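Local coordinates for protein shikimate dehydrogenase (NADP(+)) (Thermus thermophilus, PDB 2D5C) that catalyses the reversible NADPH-linked reduction of 3-dehydroshikimate to shikimate, a step of the chorismate pathway that leads to the aromatic amino acids, at residues R3-G8 with R55-T60; L15-H20 with G31-W36; V84-Q89 with F240-G245; F97-P102 with A233-L238. All blocks are in the same frame, centred on the assembly; numbering follows the deposited sequence.

Interaction 1 (R3-G8 with R55-T60); sequences RFAVLG and RGVNLT. With SKM ((3R,4S,5R)-3,4,5-trihydroxycyclohex-1-ene-1-carboxylic acid), chain E.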
# COMPACT_ATOMS: atom_id res chain seq x y z
N ARG A 3 9.28 6.94 -6.70
CA ARG A 3 8.82 7.61 -7.91
C ARG A 3 7.34 7.93 -7.77
O ARG A 3 6.51 7.02 -7.71
CB ARG A 3 9.03 6.72 -9.14
CG ARG A 3 10.48 6.38 -9.46
CD ARG A 3 11.33 7.63 -9.48
NE ARG A 3 12.75 7.34 -9.71
CZ ARG A 3 13.73 8.17 -9.39
NH1 ARG A 3 13.46 9.34 -8.82
NH2 ARG A 3 14.99 7.83 -9.64
N PHE A 4 7.03 9.22 -7.70
CA PHE A 4 5.66 9.69 -7.55
C PHE A 4 5.27 10.61 -8.71
O PHE A 4 6.12 11.03 -9.49
CB PHE A 4 5.50 10.46 -6.24
CG PHE A 4 5.79 9.64 -5.02
CD1 PHE A 4 6.78 10.04 -4.12
CD2 PHE A 4 5.06 8.49 -4.74
CE1 PHE A 4 7.04 9.31 -2.97
CE2 PHE A 4 5.31 7.74 -3.59
CZ PHE A 4 6.31 8.15 -2.70
N ALA A 5 3.98 10.91 -8.81
CA ALA A 5 3.51 11.80 -9.86
C ALA A 5 2.07 12.23 -9.63
O ALA A 5 1.34 11.58 -8.88
CB ALA A 5 3.62 11.11 -11.23
N VAL A 6 1.69 13.35 -10.23
CA VAL A 6 0.31 13.83 -10.17
C VAL A 6 -0.16 13.69 -11.61
O VAL A 6 0.48 14.21 -12.53
CB VAL A 6 0.20 15.31 -9.70
CG1 VAL A 6 0.97 16.24 -10.65
CG2 VAL A 6 -1.28 15.72 -9.66
N LEU A 7 -1.25 12.96 -11.81
CA LEU A 7 -1.79 12.73 -13.14
C LEU A 7 -3.06 13.56 -13.33
O LEU A 7 -3.90 13.63 -12.43
CB LEU A 7 -2.13 11.25 -13.34
CG LEU A 7 -1.03 10.23 -13.04
CD1 LEU A 7 -1.58 8.82 -13.22
CD2 LEU A 7 0.17 10.47 -13.95
N GLY A 8 -3.20 14.18 -14.49
CA GLY A 8 -4.37 14.98 -14.74
C GLY A 8 -4.24 15.85 -15.98
O GLY A 8 -3.36 15.64 -16.82
N ARG A 55 5.49 4.32 -7.30
CA ARG A 55 5.07 3.80 -6.00
C ARG A 55 3.67 4.32 -5.70
O ARG A 55 2.88 3.66 -5.03
CB ARG A 55 6.02 4.26 -4.90
CG ARG A 55 5.49 4.07 -3.49
CD ARG A 55 5.31 2.60 -3.12
NE ARG A 55 5.04 2.46 -1.69
CZ ARG A 55 4.93 1.29 -1.06
NH1 ARG A 55 5.07 0.15 -1.72
NH2 ARG A 55 4.66 1.27 0.25
N GLY A 56 3.38 5.52 -6.19
CA GLY A 56 2.08 6.12 -5.97
C GLY A 56 1.89 7.36 -6.82
O GLY A 56 2.86 7.94 -7.32
N VAL A 57 0.64 7.75 -7.01
CA VAL A 57 0.35 8.95 -7.78
C VAL A 57 -0.88 9.60 -7.21
O VAL A 57 -1.70 8.94 -6.55
CB VAL A 57 0.05 8.65 -9.28
CG1 VAL A 57 1.25 8.02 -9.96
CG2 VAL A 57 -1.20 7.75 -9.41
N ASN A 58 -0.97 10.91 -7.41
CA ASN A 58 -2.14 11.67 -7.00
C ASN A 58 -2.91 11.82 -8.31
O ASN A 58 -2.31 11.79 -9.39
CB ASN A 58 -1.74 13.04 -6.45
CG ASN A 58 -1.35 12.99 -5.00
OD1 ASN A 58 -0.33 13.57 -4.59
ND2 ASN A 58 -2.16 12.30 -4.19
N LEU A 59 -4.23 11.93 -8.21
CA LEU A 59 -5.06 12.09 -9.39
C LEU A 59 -5.82 13.39 -9.25
O LEU A 59 -6.30 13.73 -8.17
CB LEU A 59 -6.08 10.95 -9.53
CG LEU A 59 -5.58 9.51 -9.68
CD1 LEU A 59 -6.79 8.61 -9.88
CD2 LEU A 59 -4.62 9.39 -10.85
N THR A 60 -5.93 14.12 -10.36
CA THR A 60 -6.65 15.39 -10.36
C THR A 60 -7.58 15.36 -11.59
O THR A 60 -7.66 14.34 -12.27
CB THR A 60 -5.65 16.58 -10.43
OG1 THR A 60 -6.26 17.76 -9.89
CG2 THR A 60 -5.21 16.85 -11.86
O12 SKM E . -6.58 15.86 -4.56
C8 SKM E . -5.53 16.74 -4.99
C6 SKM E . -4.50 15.94 -5.84
O7 SKM E . -3.97 14.88 -5.05
C5 SKM E . -3.34 16.85 -6.32
C4 SKM E . -3.81 18.25 -6.73
C1 SKM E . -2.82 19.13 -7.41
O2 SKM E . -1.58 18.67 -7.66
O3 SKM E . -3.13 20.26 -7.76
C10 SKM E . -5.04 18.72 -6.50
C9 SKM E . -6.13 17.91 -5.82
O11 SKM E . -7.00 17.39 -6.83
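Phe4 sets the edge of its ring along the backbone of Gly56, whose O lies near the ring plane, 3.4 Å from Phe4 CD2. Its CE2 meets Arg55 CG at 3.7 Å, the two side chains running side by side in the same direction. An alanine in place of Phe4 would remove the ring and would probably loosen both this packing and the stack that Phe4 makes with Trp243. Beyond the ring the guanidinium of Arg55 binds Trp243 O and also Leu242 O of the second subunit. The segments are parallel neighbours in the mixed sheet of the substrate-binding domain, and their backbones bond alternately: Asn58 N gives to Ala5 O at 2.8 Å, and Leu7 N gives an almost straight bond (171°) to Asn58 O. On the face opposite Phe4, Leu7 CD1 touches Leu59 CD2 at 3.9 Å. The strand ends lead to shikimate. Thr60 N bonds Leu7 O nearly along the C=O axis, while Thr60 CG2 rests 3.5 Å from Gly8 CA, where a side chain at residue 8 would collide. Thr60 OG1 is hydrogen-bonded to the substrate's 3-hydroxyl O11 at 3.2 Å, either oxygen possibly the donor, and Val6 CG2 lies 3.6 Å from shikimate O2.

Interaction 2 (L15-H20 with G31-W36); sequences LSPAMH and GSYEAW. With SKM ((3R,4S,5R)-3,4,5-trihydroxycyclohex-1-ene-1-carboxylic acid), chain E.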
# COMPACT_ATOMS: atom_id res chain seq x y z
N LEU A 15 1.06 22.40 -7.90
CA LEU A 15 2.00 22.74 -6.84
C LEU A 15 2.44 21.48 -6.06
O LEU A 15 3.24 21.56 -5.12
CB LEU A 15 1.36 23.73 -5.86
CG LEU A 15 1.09 25.15 -6.37
CD1 LEU A 15 0.57 26.01 -5.22
CD2 LEU A 15 2.36 25.75 -6.94
N SER A 16 1.92 20.33 -6.45
CA SER A 16 2.29 19.09 -5.77
C SER A 16 3.76 18.75 -5.92
O SER A 16 4.40 18.33 -4.96
CB SER A 16 1.43 17.93 -6.27
OG SER A 16 0.12 18.08 -5.76
N PRO A 17 4.32 18.92 -7.13
CA PRO A 17 5.74 18.59 -7.27
C PRO A 17 6.59 19.34 -6.24
O PRO A 17 7.49 18.76 -5.63
CB PRO A 17 6.05 19.01 -8.70
CG PRO A 17 4.75 18.72 -9.40
CD PRO A 17 3.73 19.26 -8.43
N ALA A 18 6.29 20.62 -6.04
CA ALA A 18 7.04 21.43 -5.07
C ALA A 18 6.81 20.97 -3.64
O ALA A 18 7.74 20.91 -2.83
CB ALA A 18 6.64 22.91 -5.21
N MET A 19 5.57 20.63 -3.30
CA MET A 19 5.28 20.18 -1.94
C MET A 19 5.98 18.87 -1.59
O MET A 19 6.52 18.71 -0.51
CB MET A 19 3.78 19.95 -1.75
CG MET A 19 2.92 21.19 -1.74
SD MET A 19 1.29 20.77 -1.09
CE MET A 19 0.64 19.72 -2.40
N HIS A 20 5.93 17.92 -2.52
CA HIS A 20 6.50 16.62 -2.18
C HIS A 20 8.03 16.61 -2.35
O HIS A 20 8.74 15.81 -1.75
CB HIS A 20 5.86 15.56 -3.08
CG HIS A 20 4.45 15.31 -2.63
ND1 HIS A 20 3.38 15.99 -3.11
CD2 HIS A 20 3.99 14.37 -1.69
CE1 HIS A 20 2.31 15.48 -2.47
NE2 HIS A 20 2.64 14.51 -1.62
N GLY A 31 13.99 10.45 -4.13
CA GLY A 31 12.85 10.21 -4.98
C GLY A 31 12.47 11.42 -5.79
O GLY A 31 13.09 12.48 -5.70
N SER A 32 11.44 11.26 -6.61
CA SER A 32 10.97 12.34 -7.45
C SER A 32 9.46 12.34 -7.48
O SER A 32 8.82 11.33 -7.18
CB SER A 32 11.51 12.17 -8.87
OG SER A 32 11.15 10.91 -9.40
N TYR A 33 8.89 13.48 -7.85
CA TYR A 33 7.46 13.68 -7.95
C TYR A 33 7.28 14.63 -9.13
O TYR A 33 7.57 15.83 -9.03
CB TYR A 33 6.91 14.32 -6.67
CG TYR A 33 5.40 14.41 -6.62
CD1 TYR A 33 4.70 15.21 -7.53
CD2 TYR A 33 4.66 13.67 -5.70
CE1 TYR A 33 3.30 15.27 -7.53
CE2 TYR A 33 3.26 13.71 -5.68
CZ TYR A 33 2.59 14.51 -6.60
OH TYR A 33 1.21 14.56 -6.62
N GLU A 34 6.81 14.09 -10.25
CA GLU A 34 6.60 14.85 -11.48
C GLU A 34 5.13 15.06 -11.83
O GLU A 34 4.24 14.38 -11.30
CB GLU A 34 7.26 14.11 -12.65
CG GLU A 34 6.70 12.70 -12.84
CD GLU A 34 7.03 12.09 -14.19
OE1 GLU A 34 6.64 12.68 -15.23
OE2 GLU A 34 7.67 11.02 -14.22
N ALA A 35 4.88 16.02 -12.71
CA ALA A 35 3.54 16.31 -13.19
C ALA A 35 3.46 15.65 -14.56
O ALA A 35 4.27 15.95 -15.44
CB ALA A 35 3.34 17.81 -13.32
N TRP A 36 2.51 14.74 -14.75
CA TRP A 36 2.37 14.03 -16.01
C TRP A 36 1.00 14.28 -16.62
O TRP A 36 -0.00 13.72 -16.17
CB TRP A 36 2.56 12.52 -15.77
CG TRP A 36 2.78 11.69 -17.00
CD1 TRP A 36 2.62 12.08 -18.31
CD2 TRP A 36 3.17 10.32 -17.05
NE1 TRP A 36 2.89 11.03 -19.15
CE2 TRP A 36 3.23 9.94 -18.40
CE3 TRP A 36 3.48 9.37 -16.06
CZ2 TRP A 36 3.58 8.65 -18.81
CZ3 TRP A 36 3.83 8.08 -16.47
CH2 TRP A 36 3.87 7.74 -17.83
O12 SKM E . -6.58 15.86 -4.56
C8 SKM E . -5.53 16.74 -4.99
C6 SKM E . -4.50 15.94 -5.84
O7 SKM E . -3.97 14.88 -5.05
C5 SKM E . -3.34 16.85 -6.32
C4 SKM E . -3.81 18.25 -6.73
C1 SKM E . -2.82 19.13 -7.41
O2 SKM E . -1.58 18.67 -7.66
O3 SKM E . -3.13 20.26 -7.76
C10 SKM E . -5.04 18.72 -6.50
C9 SKM E . -6.13 17.91 -5.82
O11 SKM E . -7.00 17.39 -6.83
O HOH W 1 9.20 17.40 -7.45
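A histidine imidazole lies almost flat on a tyrosine ring while one of its nitrogens bonds back to its own helix. The rings of His20 and Tyr33 form an offset stack, planes only 8° apart and centroids 4.4 Å apart. The overlap is off-centre: Tyr33 CE2 sits over one face of the imidazole, near its rim, 3.4 Å from His20 ND1. That ND1 donates to Ser16 O at 3.2 Å, in the plane of its own ring but above the carbonyl plane, and Ser16 O also accepts the helical bond from His20 N. Two donors therefore grip the one oxygen, and the side-chain bond fixes the ring's rotation. Since His20 NE2 is bonded to Gly236 O, both nitrogens face carbonyl oxygens, which would probably favour the doubly protonated ring.

Tyr33 extends toward the helix with CG anti to the backbone N (chi1 -173°), bringing OH to 3.4 Å from Ser16 CB, and this hydroxyl pairs with Asn58 OD1. Ser16 OG turns instead to the substrate and donates to shikimate O2 at 2.6 Å. Pro17 packs its CG 4.0 Å from Tyr33 CD1, and a water bridges Pro17 O and Tyr33 O.

The contact belongs to the beta-alpha-beta crossover formed by strand 2-8, helix 16-26 and strand 31-37, the axes of residues 16-20 and 31-36 running nearly antiparallel, at 171°. Leu15 and Met19 face helix 250-260, whereas Phe240 and Trp243 of helix 229-244 meet His20 and Tyr33 respectively.

Interaction 3 (V84-Q89 with F240-G245); sequences VNTVLQ and FRLWTG. With SKM ((3R,4S,5R)-3,4,5-trihydroxycyclohex-1-ene-1-carboxylic acid), chain E; SO4 (sulfate ion), chain F.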
# COMPACT_ATOMS: atom_id res chain seq x y z
N VAL A 84 -11.25 9.10 -6.28
CA VAL A 84 -9.97 8.69 -5.71
C VAL A 84 -8.95 9.76 -6.10
O VAL A 84 -8.83 10.11 -7.28
CB VAL A 84 -9.52 7.34 -6.30
CG1 VAL A 84 -8.02 7.13 -6.07
CG2 VAL A 84 -10.34 6.20 -5.66
N ASN A 85 -8.23 10.29 -5.11
CA ASN A 85 -7.22 11.31 -5.37
C ASN A 85 -5.81 10.77 -5.08
O ASN A 85 -4.81 11.41 -5.38
CB ASN A 85 -7.48 12.55 -4.53
CG ASN A 85 -6.85 12.48 -3.15
OD1 ASN A 85 -7.02 11.49 -2.42
ND2 ASN A 85 -6.13 13.52 -2.77
N THR A 86 -5.75 9.58 -4.49
CA THR A 86 -4.47 8.97 -4.16
C THR A 86 -4.46 7.48 -4.50
O THR A 86 -5.35 6.74 -4.08
CB THR A 86 -4.15 9.14 -2.66
OG1 THR A 86 -4.14 10.54 -2.34
CG2 THR A 86 -2.78 8.53 -2.33
N VAL A 87 -3.46 7.07 -5.27
CA VAL A 87 -3.31 5.67 -5.65
C VAL A 87 -1.96 5.14 -5.17
O VAL A 87 -0.94 5.80 -5.34
CB VAL A 87 -3.39 5.51 -7.19
CG1 VAL A 87 -3.21 4.03 -7.57
CG2 VAL A 87 -4.74 6.03 -7.70
N LEU A 88 -1.99 3.96 -4.55
CA LEU A 88 -0.78 3.28 -4.06
C LEU A 88 -0.53 2.07 -4.94
O LEU A 88 -1.47 1.32 -5.24
CB LEU A 88 -0.98 2.80 -2.62
CG LEU A 88 0.03 1.78 -2.07
CD1 LEU A 88 1.40 2.41 -2.01
CD2 LEU A 88 -0.41 1.32 -0.66
N GLN A 89 0.72 1.87 -5.37
CA GLN A 89 1.06 0.71 -6.20
C GLN A 89 1.91 -0.27 -5.40
O GLN A 89 2.99 0.08 -4.89
CB GLN A 89 1.83 1.16 -7.47
CG GLN A 89 2.30 0.02 -8.39
CD GLN A 89 3.61 -0.62 -7.96
OE1 GLN A 89 3.67 -1.82 -7.66
NE2 GLN A 89 4.67 0.18 -7.90
N PHE A 240 1.28 11.08 1.17
CA PHE A 240 2.67 10.65 1.34
C PHE A 240 2.78 9.59 2.43
O PHE A 240 3.56 8.63 2.30
CB PHE A 240 3.56 11.85 1.69
CG PHE A 240 5.02 11.60 1.46
CD1 PHE A 240 5.63 12.02 0.29
CD2 PHE A 240 5.77 10.91 2.41
CE1 PHE A 240 6.99 11.75 0.06
CE2 PHE A 240 7.12 10.64 2.20
CZ PHE A 240 7.73 11.07 1.02
N ARG A 241 2.02 9.74 3.51
CA ARG A 241 2.06 8.76 4.58
C ARG A 241 1.45 7.46 4.07
O ARG A 241 1.91 6.39 4.43
CB ARG A 241 1.30 9.25 5.82
CG ARG A 241 1.44 8.31 7.01
CD ARG A 241 0.74 8.85 8.23
NE ARG A 241 -0.68 9.04 7.99
CZ ARG A 241 -1.51 9.64 8.84
NH1 ARG A 241 -1.07 10.13 9.99
NH2 ARG A 241 -2.80 9.76 8.53
N LEU A 242 0.40 7.54 3.24
CA LEU A 242 -0.18 6.31 2.70
C LEU A 242 0.88 5.56 1.90
O LEU A 242 1.01 4.35 2.00
CB LEU A 242 -1.37 6.58 1.78
CG LEU A 242 -2.65 7.14 2.39
CD1 LEU A 242 -3.70 7.29 1.31
CD2 LEU A 242 -3.15 6.22 3.49
N TRP A 243 1.64 6.30 1.09
CA TRP A 243 2.66 5.68 0.25
C TRP A 243 3.88 5.14 0.99
O TRP A 243 4.42 4.10 0.60
CB TRP A 243 3.19 6.68 -0.79
CG TRP A 243 2.17 7.17 -1.75
CD1 TRP A 243 1.11 6.46 -2.28
CD2 TRP A 243 2.11 8.48 -2.33
NE1 TRP A 243 0.40 7.26 -3.15
CE2 TRP A 243 0.99 8.50 -3.20
CE3 TRP A 243 2.90 9.63 -2.21
CZ2 TRP A 243 0.64 9.63 -3.94
CZ3 TRP A 243 2.54 10.77 -2.95
CH2 TRP A 243 1.42 10.76 -3.80
N THR A 244 4.32 5.82 2.05
CA THR A 244 5.54 5.41 2.76
C THR A 244 5.45 5.02 4.23
O THR A 244 6.37 4.38 4.75
CB THR A 244 6.56 6.55 2.73
OG1 THR A 244 6.05 7.65 3.51
CG2 THR A 244 6.80 7.03 1.31
N GLY A 245 4.37 5.43 4.89
CA GLY A 245 4.23 5.16 6.31
C GLY A 245 4.80 6.32 7.10
O GLY A 245 4.81 6.32 8.32
O12 SKM E . -6.58 15.86 -4.56
C8 SKM E . -5.53 16.74 -4.99
C6 SKM E . -4.50 15.94 -5.84
O7 SKM E . -3.97 14.88 -5.05
C5 SKM E . -3.34 16.85 -6.32
C4 SKM E . -3.81 18.25 -6.73
C1 SKM E . -2.82 19.13 -7.41
O2 SKM E . -1.58 18.67 -7.66
O3 SKM E . -3.13 20.26 -7.76
C10 SKM E . -5.04 18.72 -6.50
C9 SKM E . -6.13 17.91 -5.82
O11 SKM E . -7.00 17.39 -6.83
S SO4 F . -2.42 5.81 7.33
O1 SO4 F . -1.61 6.66 6.20
O2 SO4 F . -2.33 4.44 6.88
O3 SO4 F . -1.88 6.00 8.50
O4 SO4 F . -3.77 6.28 7.18
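The polar part of this contact is a single side-chain bond: Trp243 NE1 donates to Val87 O at 3.0 Å. It is a bent bond, with an N-H...O angle of 139°. The nitrogen stands above the carbonyl plane, 54° out of it, and the oxygen lies 27° out of the indole plane.

Apolar packing surrounds it. Thr86 has CG2 anti to its backbone N, which turns the methyl to the helix; it reaches 3.5 Å from Trp243 NE1 and 4.0 Å from Leu242 CD1. Leu88 slides past the indole in the opposite direction, its CD1 arriving at the ring edge 4.1 Å from Trp243 CD1. Across the dimer interface Leu88 packs on Leu88 of the second subunit. A leucine in place of Trp243 would lose the NE1 bond to Val87 O and would probably weaken the stack with Phe4 and the packing of Thr86.

Ligands are bound at the margins. Asn85, which with Thr86 faces Phe97 in a classic beta bulge, donates ND2 to shikimate O12 at 3.0 Å, while its OD1 receives Thr99 N. Arg241 NE donates at 3.1 Å to O1 of a sulfate, probably from the crystallisation liquor, that is also held by Glu91 N of the second subunit.

Apolar packing makes up most of the contacts between strand 86-90 and helix 229-244, and the one indole N-H bond to a strand carbonyl, bent as it is, is likely to limit how the ring can turn.

Interaction 4 (F97-P102 with A233-L238); sequences FNTDAP and AWQGAL. With SKM ((3R,4S,5R)-3,4,5-trihydroxycyclohex-1-ene-1-carboxylic acid), chain E.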
# COMPACT_ATOMS: atom_id res chain seq x y z
N PHE A 97 -7.47 5.58 -2.68
CA PHE A 97 -7.89 6.21 -1.44
C PHE A 97 -8.28 7.65 -1.71
O PHE A 97 -8.06 8.16 -2.81
CB PHE A 97 -6.74 6.25 -0.42
CG PHE A 97 -6.14 4.92 -0.13
CD1 PHE A 97 -5.18 4.37 -0.97
CD2 PHE A 97 -6.52 4.21 1.01
CE1 PHE A 97 -4.59 3.13 -0.68
CE2 PHE A 97 -5.95 2.98 1.30
CZ PHE A 97 -4.98 2.44 0.45
N ASN A 98 -8.85 8.29 -0.71
CA ASN A 98 -9.20 9.69 -0.89
C ASN A 98 -8.67 10.46 0.29
O ASN A 98 -9.18 10.31 1.40
CB ASN A 98 -10.71 9.88 -0.97
CG ASN A 98 -11.09 11.32 -1.31
OD1 ASN A 98 -10.81 12.25 -0.55
ND2 ASN A 98 -11.71 11.51 -2.46
N THR A 99 -7.64 11.27 0.06
CA THR A 99 -7.11 12.06 1.16
C THR A 99 -7.67 13.49 1.16
O THR A 99 -7.35 14.25 2.05
CB THR A 99 -5.56 12.10 1.14
OG1 THR A 99 -5.11 12.78 -0.04
CG2 THR A 99 -5.01 10.67 1.15
N ASP A 100 -8.50 13.83 0.18
CA ASP A 100 -9.12 15.17 0.15
C ASP A 100 -10.03 15.34 1.35
O ASP A 100 -10.06 16.39 1.98
CB ASP A 100 -9.96 15.40 -1.12
CG ASP A 100 -9.12 15.59 -2.37
OD1 ASP A 100 -8.14 16.37 -2.35
OD2 ASP A 100 -9.46 14.98 -3.41
N ALA A 101 -10.80 14.29 1.67
CA ALA A 101 -11.72 14.39 2.81
C ALA A 101 -11.02 14.59 4.16
O ALA A 101 -11.28 15.58 4.85
CB ALA A 101 -12.64 13.15 2.86
N PRO A 102 -10.13 13.67 4.57
CA PRO A 102 -9.46 13.87 5.86
C PRO A 102 -8.56 15.12 5.85
O PRO A 102 -8.41 15.79 6.87
CB PRO A 102 -8.66 12.58 6.03
CG PRO A 102 -8.40 12.14 4.62
CD PRO A 102 -9.73 12.39 3.96
N ALA A 233 -2.02 21.07 1.15
CA ALA A 233 -0.88 20.55 1.91
C ALA A 233 -1.22 19.32 2.74
O ALA A 233 -0.43 18.37 2.81
CB ALA A 233 -0.33 21.63 2.82
N TRP A 234 -2.38 19.34 3.39
CA TRP A 234 -2.77 18.20 4.20
C TRP A 234 -3.15 16.97 3.38
O TRP A 234 -2.75 15.85 3.73
CB TRP A 234 -3.92 18.59 5.14
CG TRP A 234 -3.42 19.07 6.45
CD1 TRP A 234 -3.32 20.36 6.88
CD2 TRP A 234 -2.91 18.25 7.51
NE1 TRP A 234 -2.78 20.40 8.14
CE2 TRP A 234 -2.52 19.12 8.55
CE3 TRP A 234 -2.75 16.87 7.67
CZ2 TRP A 234 -1.97 18.65 9.74
CZ3 TRP A 234 -2.20 16.40 8.86
CH2 TRP A 234 -1.82 17.29 9.88
N GLN A 235 -3.91 17.15 2.30
CA GLN A 235 -4.24 15.97 1.51
C GLN A 235 -2.96 15.37 0.95
O GLN A 235 -2.85 14.14 0.80
CB GLN A 235 -5.25 16.31 0.39
CG GLN A 235 -4.75 17.23 -0.74
CD GLN A 235 -3.85 16.53 -1.74
OE1 GLN A 235 -4.09 15.38 -2.13
NE2 GLN A 235 -2.81 17.24 -2.19
N GLY A 236 -1.97 16.23 0.67
CA GLY A 236 -0.70 15.76 0.16
C GLY A 236 0.11 15.02 1.21
O GLY A 236 0.65 13.95 0.94
N ALA A 237 0.21 15.58 2.42
CA ALA A 237 0.97 14.93 3.49
C ALA A 237 0.35 13.57 3.81
O ALA A 237 1.06 12.59 4.04
CB ALA A 237 0.96 15.80 4.75
N LEU A 238 -0.98 13.53 3.82
CA LEU A 238 -1.66 12.28 4.11
C LEU A 238 -1.41 11.25 3.02
O LEU A 238 -1.30 10.05 3.31
CB LEU A 238 -3.17 12.51 4.26
CG LEU A 238 -3.58 13.31 5.49
CD1 LEU A 238 -5.08 13.54 5.46
CD2 LEU A 238 -3.18 12.59 6.75
O12 SKM E . -6.58 15.86 -4.56
C8 SKM E . -5.53 16.74 -4.99
C6 SKM E . -4.50 15.94 -5.84
O7 SKM E . -3.97 14.88 -5.05
C5 SKM E . -3.34 16.85 -6.32
C4 SKM E . -3.81 18.25 -6.73
C1 SKM E . -2.82 19.13 -7.41
O2 SKM E . -1.58 18.67 -7.66
O3 SKM E . -3.13 20.26 -7.76
C10 SKM E . -5.04 18.72 -6.50
C9 SKM E . -6.13 17.91 -5.82
O11 SKM E . -7.00 17.39 -6.83
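This is a buried loop-to-helix contact at the substrate site, where the turn opening helix 100-110 lies against helix 229-244. Thr99 makes the direct bond, OG1 donating to Gln235 O at 2.8 Å from above the carbonyl plane. Its chi1 of 65° places OG1 between the backbone N and the carbonyl carbon and sends CG2 anti to the carbonyl carbon. Thr99 CB then lies 4.0 Å from Leu238 CB, and a turn further on Pro102 CG crosses Leu238 CD1 at 3.7 Å.

The same two elements hold neighbouring hydroxyls of shikimate. Asp100 OD1 accepts from O12 at 2.8 Å, while OD2 forms a salt bridge with the catalytic Lys64. Gln235, folded by chi1 of 67° and chi2 of 76°, brings OE1 to accept from O7 at 3.0 Å; its NE2 is bonded to Leu232 O, which settles the orientation of the amide. Asn98 caps helix 100-110, its OD1 taking Ala101 N at 3.0 Å and more weakly Asp100 N. Placed at this helix start and beside Lys64, the Asp100 carboxylate is likely to stay ionised.

Around the contact, helix 126-137 presents Ala130 to Asn98 and Asp100, helix 250-260 packs on Trp234 and Ala237, and Phe97 continues back into strand 93-97.

How the interactions relate
Interactions 1, 3 and 4 are buried, whereas interaction 2 is only partly so. Interactions 1 and 2 meet on one sheet, where strand 2-8 lies between strand 56-59 and the outermost strand 31-37; interactions 3 and 4 both use helix 229-244. Chemistry follows place: backbone pairing dominates between strands in interaction 1, ring stacking and water between helix and strand in interaction 2, apolar packing with one indole bond in interaction 3, and hydroxyl and amide groups in interaction 4. Interaction 3 lies closest to the dimer interface, with six residues within reach of the second subunit, while interaction 2 touches no other chain. All four contribute hydrogen-bonding groups to shikimate.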